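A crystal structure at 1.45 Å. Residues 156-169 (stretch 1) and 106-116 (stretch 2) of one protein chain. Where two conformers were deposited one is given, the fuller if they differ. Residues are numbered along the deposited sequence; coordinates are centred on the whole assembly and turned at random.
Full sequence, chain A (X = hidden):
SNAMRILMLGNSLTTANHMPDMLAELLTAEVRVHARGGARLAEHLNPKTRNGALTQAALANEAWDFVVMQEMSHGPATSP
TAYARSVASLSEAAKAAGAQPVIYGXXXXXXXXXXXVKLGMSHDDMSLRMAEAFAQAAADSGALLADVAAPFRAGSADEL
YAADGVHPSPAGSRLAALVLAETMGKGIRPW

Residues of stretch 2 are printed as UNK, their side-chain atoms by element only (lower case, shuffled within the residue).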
ATOM      1  N   SER A 156      11.206 -16.372   2.785  1.00 24.35           N
ATOM      2  CA  SER A 156      12.563 -16.326   2.228  1.00 25.14           C
ATOM      3  C   SER A 156      12.842 -15.009   1.506  1.00 23.30           C
ATOM      4  O   SER A 156      12.197 -14.710   0.491  1.00 23.07           O
ATOM      5  CB  SER A 156      12.762 -17.487   1.238  1.00 27.51           C
ATOM      6  OG  SER A 156      13.947 -17.283   0.495  1.00 30.61           O
ATOM      7  N   ALA A 157      13.796 -14.221   2.002  1.00 23.01           N
ATOM      8  CA  ALA A 157      14.160 -12.979   1.309  1.00 24.39           C
ATOM      9  C   ALA A 157      14.604 -13.184  -0.153  1.00 22.43           C
ATOM     10  O   ALA A 157      14.214 -12.404  -1.037  1.00 23.90           O
ATOM     11  CB  ALA A 157      15.202 -12.189   2.080  1.00 27.77           C
ATOM     12  N   ASP A 158      15.366 -14.250  -0.441  1.00 25.13           N
ATOM     13  CA  ASP A 158      15.763 -14.509  -1.833  1.00 26.80           C
ATOM     14  C   ASP A 158      14.547 -14.740  -2.740  1.00 25.84           C
ATOM     15  O   ASP A 158      14.596 -14.429  -3.927  1.00 27.47           O
ATOM     16  CB  ASP A 158      16.661 -15.750  -1.942  1.00 30.39           C
ATOM     17  CG  ASP A 158      18.104 -15.482  -1.583  1.00 36.76           C
ATOM     18  OD1 ASP A 158      18.527 -14.310  -1.544  1.00 40.24           O
ATOM     19  OD2 ASP A 158      18.827 -16.485  -1.362  1.00 46.46           O
ATOM     20  N   GLU A 159      13.491 -15.325  -2.189  1.00 21.92           N
ATOM     21  CA  GLU A 159      12.277 -15.625  -2.947  0.70 21.83           C
ATOM     22  C   GLU A 159      11.444 -14.364  -3.156  1.00 20.57           C
ATOM     23  O   GLU A 159      10.903 -14.155  -4.244  1.00 21.99           O
ATOM     24  CB  GLU A 159      11.429 -16.668  -2.217  0.70 25.00           C
ATOM     25  CG  GLU A 159      10.156 -17.044  -2.950  0.70 30.18           C
ATOM     26  CD  GLU A 159       9.356 -18.154  -2.294  0.70 39.23           C
ATOM     27  OE1 GLU A 159       9.719 -18.625  -1.195  0.70 43.33           O
ATOM     28  OE2 GLU A 159       8.347 -18.569  -2.899  0.70 46.48           O
ATOM     29  N   LEU A 160      11.344 -13.535  -2.093  1.00 18.32           N
ATOM     30  CA  LEU A 160      10.314 -12.496  -2.077  1.00 16.73           C
ATOM     31  C   LEU A 160      10.703 -11.104  -2.592  1.00 15.56           C
ATOM     32  O   LEU A 160       9.833 -10.339  -3.040  1.00 16.33           O
ATOM     33  CB  LEU A 160       9.709 -12.391  -0.665  1.00 17.71           C
ATOM     34  CG  LEU A 160       9.066 -13.678  -0.163  1.00 20.13           C
ATOM     35  CD1 LEU A 160       8.650 -13.529   1.295  1.00 20.40           C
ATOM     36  CD2 LEU A 160       7.906 -14.100  -1.054  1.00 21.33           C
ATOM     37  N   TYR A 161      11.988 -10.775  -2.518  1.00 17.66           N
ATOM     38  CA  TYR A 161      12.484  -9.510  -2.995  1.00 17.10           C
ATOM     39  C   TYR A 161      12.999  -9.595  -4.424  1.00 17.91           C
ATOM     40  O   TYR A 161      13.654 -10.595  -4.809  1.00 20.70           O
ATOM     41  CB  TYR A 161      13.640  -9.024  -2.124  1.00 18.17           C
ATOM     42  CG  TYR A 161      13.278  -8.514  -0.737  1.00 17.00           C
ATOM     43  CD1 TYR A 161      12.891  -7.213  -0.547  1.00 18.40           C
ATOM     44  CD2 TYR A 161      13.375  -9.334   0.393  1.00 18.56           C
ATOM     45  CE1 TYR A 161      12.567  -6.750   0.712  1.00 16.66           C
ATOM     46  CE2 TYR A 161      13.059  -8.880   1.650  1.00 19.71           C
ATOM     47  CZ  TYR A 161      12.678  -7.584   1.812  1.00 17.04           C
ATOM     48  OH  TYR A 161      12.395  -7.179   3.088  1.00 17.94           O
ATOM     49  N   ALA A 162      12.827  -8.497  -5.155  1.00 17.59           N
ATOM     50  CA  ALA A 162      13.556  -8.234  -6.398  1.00 19.34           C
ATOM     51  C   ALA A 162      15.033  -7.984  -6.072  1.00 19.35           C
ATOM     52  O   ALA A 162      15.427  -7.841  -4.915  1.00 18.96           O
ATOM     53  CB  ALA A 162      12.962  -7.053  -7.172  1.00 19.51           C
ATOM     54  N   ALA A 163      15.852  -7.974  -7.110  1.00 20.58           N
ATOM     55  CA  ALA A 163      17.275  -7.749  -6.962  1.00 22.15           C
ATOM     56  C   ALA A 163      17.658  -6.534  -6.148  1.00 21.27           C
ATOM     57  O   ALA A 163      18.673  -6.572  -5.438  1.00 24.02           O
ATOM     58  CB  ALA A 163      17.933  -7.690  -8.328  1.00 27.69           C
ATOM     59  N   ASP A 164      16.858  -5.473  -6.241  1.00 20.24           N
ATOM     60  CA  ASP A 164      17.170  -4.240  -5.540  1.00 18.78           C
ATOM     61  C   ASP A 164      16.861  -4.257  -4.024  1.00 17.27           C
ATOM     62  O   ASP A 164      17.223  -3.309  -3.318  1.00 19.84           O
ATOM     63  CB  ASP A 164      16.536  -3.014  -6.244  1.00 19.28           C
ATOM     64  CG  ASP A 164      15.000  -2.913  -6.076  1.00 19.70           C
ATOM     65  OD1 ASP A 164      14.345  -3.826  -5.511  1.00 18.04           O
ATOM     66  OD2 ASP A 164      14.472  -1.891  -6.566  1.00 24.40           O
ATOM     67  N   GLY A 165      16.218  -5.306  -3.530  1.00 17.38           N
ATOM     68  CA  GLY A 165      15.865  -5.391  -2.094  1.00 16.91           C
ATOM     69  C   GLY A 165      14.736  -4.458  -1.660  1.00 16.22           C
ATOM     70  O   GLY A 165      14.504  -4.288  -0.451  1.00 15.95           O
ATOM     71  N   VAL A 166      14.049  -3.861  -2.632  1.00 14.97           N
ATOM     72  CA  VAL A 166      12.953  -2.904  -2.370  1.00 15.16           C
ATOM     73  C   VAL A 166      11.660  -3.362  -3.009  1.00 15.25           C
ATOM     74  O   VAL A 166      10.636  -3.514  -2.356  1.00 15.76           O
ATOM     75  CB  VAL A 166      13.287  -1.497  -2.897  1.00 16.78           C
ATOM     76  CG1 VAL A 166      12.077  -0.563  -2.780  1.00 18.47           C
ATOM     77  CG2 VAL A 166      14.460  -0.910  -2.128  1.00 18.16           C
ATOM     78  N   HIS A 167      11.709  -3.597  -4.301  1.00 14.91           N
ATOM     79  CA  HIS A 167      10.532  -4.019  -5.035  1.00 15.00           C
ATOM     80  C   HIS A 167      10.298  -5.505  -4.805  1.00 15.97           C
ATOM     81  O   HIS A 167      11.230  -6.255  -4.502  1.00 16.99           O
ATOM     82  CB  HIS A 167      10.762  -3.716  -6.517  1.00 16.96           C
ATOM     83  CG  HIS A 167      10.770  -2.247  -6.814  1.00 21.68           C
ATOM     84  ND1 HIS A 167      11.905  -1.471  -6.744  1.00 23.85           N
ATOM     85  CD2 HIS A 167       9.755  -1.392  -7.070  1.00 32.70           C
ATOM     86  CE1 HIS A 167      11.603  -0.211  -6.992  1.00 31.16           C
ATOM     87  NE2 HIS A 167      10.298  -0.135  -7.191  1.00 33.95           N
ATOM     88  N   PRO A 168       9.045  -5.942  -4.949  1.00 15.67           N
ATOM     89  CA  PRO A 168       8.728  -7.357  -4.775  1.00 15.53           C
ATOM     90  C   PRO A 168       9.100  -8.149  -6.040  1.00 15.82           C
ATOM     91  O   PRO A 168       9.002  -7.650  -7.157  1.00 17.70           O
ATOM     92  CB  PRO A 168       7.217  -7.347  -4.588  1.00 16.30           C
ATOM     93  CG  PRO A 168       6.749  -6.161  -5.412  1.00 17.25           C
ATOM     94  CD  PRO A 168       7.859  -5.125  -5.294  1.00 16.91           C
ATOM     95  N   SER A 169       9.535  -9.386  -5.826  1.00 15.53           N
ATOM     96  CA  SER A 169       9.616 -10.359  -6.910  1.00 15.51           C
ATOM     97  C   SER A 169       8.200 -10.772  -7.296  1.00 15.82           C
ATOM     98  O   SER A 169       7.244 -10.471  -6.607  1.00 15.68           O
ATOM     99  CB  SER A 169      10.366 -11.591  -6.417  1.00 16.94           C
ATOM    100  OG  SER A 169       9.582 -12.303  -5.519  1.00 18.46           O
ATOM    101  N   UNK A 106       3.512  -2.452   3.706  1.00 11.52           N
ATOM    102  CA  UNK A 106       4.659  -2.991   3.013  1.00 12.40           C
ATOM    103  C   UNK A 106       5.803  -3.302   4.011  1.00 13.15           C
ATOM    104  O   UNK A 106       5.662  -3.248   5.230  1.00 14.62           O
ATOM    105  c   UNK A 106       3.959  -1.706   0.907  1.00 13.60           C
ATOM    106  c   UNK A 106       5.108  -2.029   1.894  1.00 13.39           C
ATOM    107  o   UNK A 106       5.608  -0.798   2.462  1.00 13.92           O
ATOM    108  N   UNK A 107       6.934  -3.664   3.436  1.00 13.47           N
ATOM    109  CA  UNK A 107       8.006  -4.349   4.131  1.00 13.36           C
ATOM    110  C   UNK A 107       9.219  -3.426   4.290  1.00 15.10           C
ATOM    111  O   UNK A 107       9.440  -2.530   3.470  1.00 14.86           O
ATOM    112  c   UNK A 107       8.002  -4.988  -0.310  1.00 14.07           C
ATOM    113  c   UNK A 107       5.952  -5.378  -1.404  1.00 16.11           C
ATOM    114  c   UNK A 107       7.254  -4.957  -1.476  1.00 16.72           C
ATOM    115  c   UNK A 107       8.392  -5.618   3.326  1.00 14.10           C
ATOM    116  c   UNK A 107       8.507  -5.324   1.887  1.00 15.05           C
ATOM    117  n   UNK A 107       9.301  -4.609  -0.078  1.00 17.08           N
ATOM    118  c   UNK A 107       7.478  -5.458   0.905  1.00 13.34           C
ATOM    119  c   UNK A 107       9.589  -4.817   1.242  1.00 15.65           C
ATOM    120  c   UNK A 107       6.133  -5.885   0.943  1.00 13.89           C
ATOM    121  c   UNK A 107       5.401  -5.840  -0.217  1.00 15.43           C
ATOM    122  N   UNK A 108      10.048  -3.684   5.313  1.00 14.11           N
ATOM    123  CA  UNK A 108      11.362  -3.032   5.320  1.00 13.30           C
ATOM    124  C   UNK A 108      12.153  -3.532   4.113  1.00 14.42           C
ATOM    125  O   UNK A 108      11.905  -4.595   3.609  1.00 15.21           O
ATOM    126  c   UNK A 108      12.014  -3.542   6.625  1.00 15.29           C
ATOM    127  c   UNK A 108      11.360  -4.852   6.864  1.00 15.40           C
ATOM    128  c   UNK A 108       9.941  -4.708   6.368  1.00 16.18           C
ATOM    129  N   UNK A 109      13.110  -2.746   3.679  1.00 14.35           N
ATOM    130  CA  UNK A 109      13.991  -3.164   2.614  1.00 14.11           C
ATOM    131  C   UNK A 109      14.884  -4.319   3.089  1.00 13.71           C
ATOM    132  O   UNK A 109      15.125  -4.502   4.269  1.00 15.30           O
ATOM    133  c   UNK A 109      14.331   1.488   0.873  1.00 17.08           C
ATOM    134  c   UNK A 109      13.006   1.437   0.500  1.00 15.80           C
ATOM    135  c   UNK A 109      14.922   0.374   1.452  1.00 16.17           C
ATOM    136  c   UNK A 109      14.197  -0.810   1.649  1.00 14.05           C
ATOM    137  c   UNK A 109      12.268   0.285   0.702  1.00 15.44           C
ATOM    138  c   UNK A 109      12.864  -0.842   1.252  1.00 16.11           C
ATOM    139  o   UNK A 109      12.455   2.569  -0.093  1.00 17.80           O
ATOM    140  c   UNK A 109      14.867  -2.002   2.214  1.00 14.55           C
ATOM    141  N   UNK A 110      15.364  -5.105   2.140  1.00 14.55           N
ATOM    142  CA  UNK A 110      16.220  -6.224   2.478  0.60 15.46           C
ATOM    143  C   UNK A 110      17.508  -5.769   3.159  1.00 14.60           C
ATOM    144  O   UNK A 110      18.150  -4.823   2.731  1.00 15.34           O
ATOM    145  c   UNK A 110      18.190 -11.529   0.082  0.60 28.30           C
ATOM    146  n   UNK A 110      18.141 -10.440   0.839  0.60 24.62           N
ATOM    147  n   UNK A 110      17.636 -11.514  -1.113  0.60 25.40           N
ATOM    148  c   UNK A 110      16.512  -7.047   1.236  0.60 16.95           C
ATOM    149  c   UNK A 110      17.452  -9.220   0.434  0.60 23.15           C
ATOM    150  n   UNK A 110      18.819 -12.618   0.507  0.60 30.37           N
ATOM    151  c   UNK A 110      17.382  -8.231   1.557  0.60 18.78           C
ATOM    152  N   UNK A 111      17.854  -6.426   4.270  1.00 15.66           N
ATOM    153  CA  UNK A 111      19.051  -6.040   5.000  1.00 15.85           C
ATOM    154  C   UNK A 111      20.269  -6.081   4.069  1.00 14.95           C
ATOM    155  O   UNK A 111      20.465  -7.022   3.283  1.00 17.01           O
ATOM    156  c   UNK A 111      19.263  -6.930   6.192  1.00 16.48           C
ATOM    157  N   UNK A 112      21.062  -5.035   4.155  1.00 16.32           N
ATOM    158  CA  UNK A 112      22.263  -4.929   3.353  1.00 19.35           C
ATOM    159  C   UNK A 112      22.113  -4.340   1.969  1.00 17.94           C
ATOM    160  O   UNK A 112      23.119  -4.104   1.317  1.00 23.38           O
ATOM    161  N   UNK A 113      20.891  -4.069   1.506  1.00 16.67           N
ATOM    162  CA  UNK A 113      20.726  -3.614   0.119  1.00 16.25           C
ATOM    163  C   UNK A 113      21.148  -2.153  -0.010  1.00 15.50           C
ATOM    164  O   UNK A 113      21.117  -1.390   0.958  1.00 16.59           O
ATOM    165  s   UNK A 113      18.057  -2.724   0.188  1.00 17.90           S
ATOM    166  c   UNK A 113      19.315  -3.855  -0.416  1.00 18.36           C
ATOM    167  N   UNK A 114      21.540  -1.761  -1.219  1.00 17.48           N
ATOM    168  CA  UNK A 114      22.019  -0.414  -1.467  1.00 18.00           C
ATOM    169  C   UNK A 114      21.052   0.686  -1.100  1.00 16.08           C
ATOM    170  O   UNK A 114      21.443   1.711  -0.541  1.00 16.89           O
ATOM    171  c   UNK A 114      22.427  -0.283  -2.917  1.00 20.25           C
ATOM    172  N   UNK A 115      19.754   0.465  -1.352  1.00 17.43           N
ATOM    173  CA  UNK A 115      18.800   1.507  -1.089  0.70 19.80           C
ATOM    174  C   UNK A 115      18.663   1.740   0.416  1.00 18.00           C
ATOM    175  O   UNK A 115      18.443   2.864   0.868  1.00 23.89           O
ATOM    176  c   UNK A 115      17.474   1.220  -1.824  0.70 23.70           C
ATOM    177  c   UNK A 115      16.731   1.137  -5.653  0.70 31.36           C
ATOM    178  c   UNK A 115      16.478   0.899  -4.176  0.70 30.64           C
ATOM    179  c   UNK A 115      17.613   1.461  -3.341  0.70 28.16           C
ATOM    180  n   UNK A 115      15.554   0.716  -6.474  0.70 33.92           N
ATOM    181  N   UNK A 116      18.851   0.687   1.203  1.00 16.21           N
ATOM    182  CA  UNK A 116      18.794   0.842   2.634  1.00 17.59           C
ATOM    183  C   UNK A 116      20.095   1.516   3.144  1.00 16.08           C
ATOM    184  O   UNK A 116      20.059   2.385   4.029  1.00 19.16           O
ATOM    185  c   UNK A 116      18.420  -0.545   4.774  1.00 19.71           C
ATOM    186  c   UNK A 116      18.122  -1.956   5.234  1.00 21.39           C
ATOM    187  c   UNK A 116      17.383   0.420   5.288  1.00 18.90           C
ATOM    188  c   UNK A 116      18.582  -0.538   3.270  1.00 19.93           C
TER
HETATM  189  O   HOH W   1      17.230  -9.087  -3.093  0.60 35.57           O
HETATM  190  O   HOH W   2      19.086  -1.510  -3.426  1.00 25.09           O

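Position 106 carries a carbon bearing one oxygen and one carbon, a beta-branched hydroxyl side chain out of reach of stretch 1: Thr 106. Position 107 has one carbon leading to fused five- and six-membered rings of eight carbons and one nitrogen; the ring nitrogen lies 2.9 Å from Val 166 O, and a ring carbon packs on Pro 168 CD. Only tryptophan supplies this. In Trp 107 the indole NE1 donates to Val 166 O, while CZ2 is 3.9 Å from Pro 168 CD, so one side chain meets both a polar and an apolar need.

At 108 three carbons close a ring onto the backbone nitrogen and come no closer to stretch 1 than 4.6 Å, giving Pro 108. Its carbonyl does the work here: Tyr 161 OH donates to Pro 108 O at 2.7 Å. Position 109 is a six-carbon ring on one carbon, bearing an oxygen, with Val 166 CG2 over its face: Tyr 109. Val 166 CG2 sits 3.5 Å from the centroid of the Tyr 109 ring, almost exactly on its normal, a CH-pi contact that suits a flat aromatic face; the hydroxyl is bonded elsewhere in the structure.

Position 110 extends through three carbons and a nitrogen to a carbon holding two more nitrogens, a guanidinium that meets Asp 158 OD1: Arg 110. Its chi1 to chi3 are all t, and this extension carries the charge to Asp 158, where NH2 lies 2.7 Å from OD1 of Asp 158 in a salt bridge; NH1 bonds the same OD1 at 3.0 Å. Nearer the backbone, Arg 110 CB lies over the Tyr 161 ring, 3.7 Å from its centroid.

Position 111 has a single carbon, directed away from stretch 1: Ala 111. Position 112 has no side-chain atoms. It is Gly 112, whose positive phi (87°) fits the type II turn from Arg 110 to position 113; a CB would jam against the preceding carbonyl.

At 113 one carbon, lying against Asp 164 O, is followed by one sulfur: Cys 113. Its CB is 3.6 Å from Asp 164 O, and SG caps the following helix by a weak bond from the backbone N of position 116. At 114 a single carbon makes no contact with stretch 1; it is Ala 114. At 115 four carbons in a row end in a nitrogen 2.8 Å from Asp 164 OD2: Lys 115, long enough for NZ to form a salt bridge there as CD passes Val 166 CG2 at 3.4 Å. At 116 four carbons fork at the second, none within 6.6 Å of stretch 1: Leu 116, a buried apolar side chain.

One backbone hydrogen bond, Arg 110 N to Gly 165 O at 2.8 Å, joins the two loops. A CB on Gly 165 would clash with Cys 113 CB, so glycine permits this approach. Aromatic packing and two salt bridges reinforce it.

Stretch 2 (106-116) TWPYRAGCAKL
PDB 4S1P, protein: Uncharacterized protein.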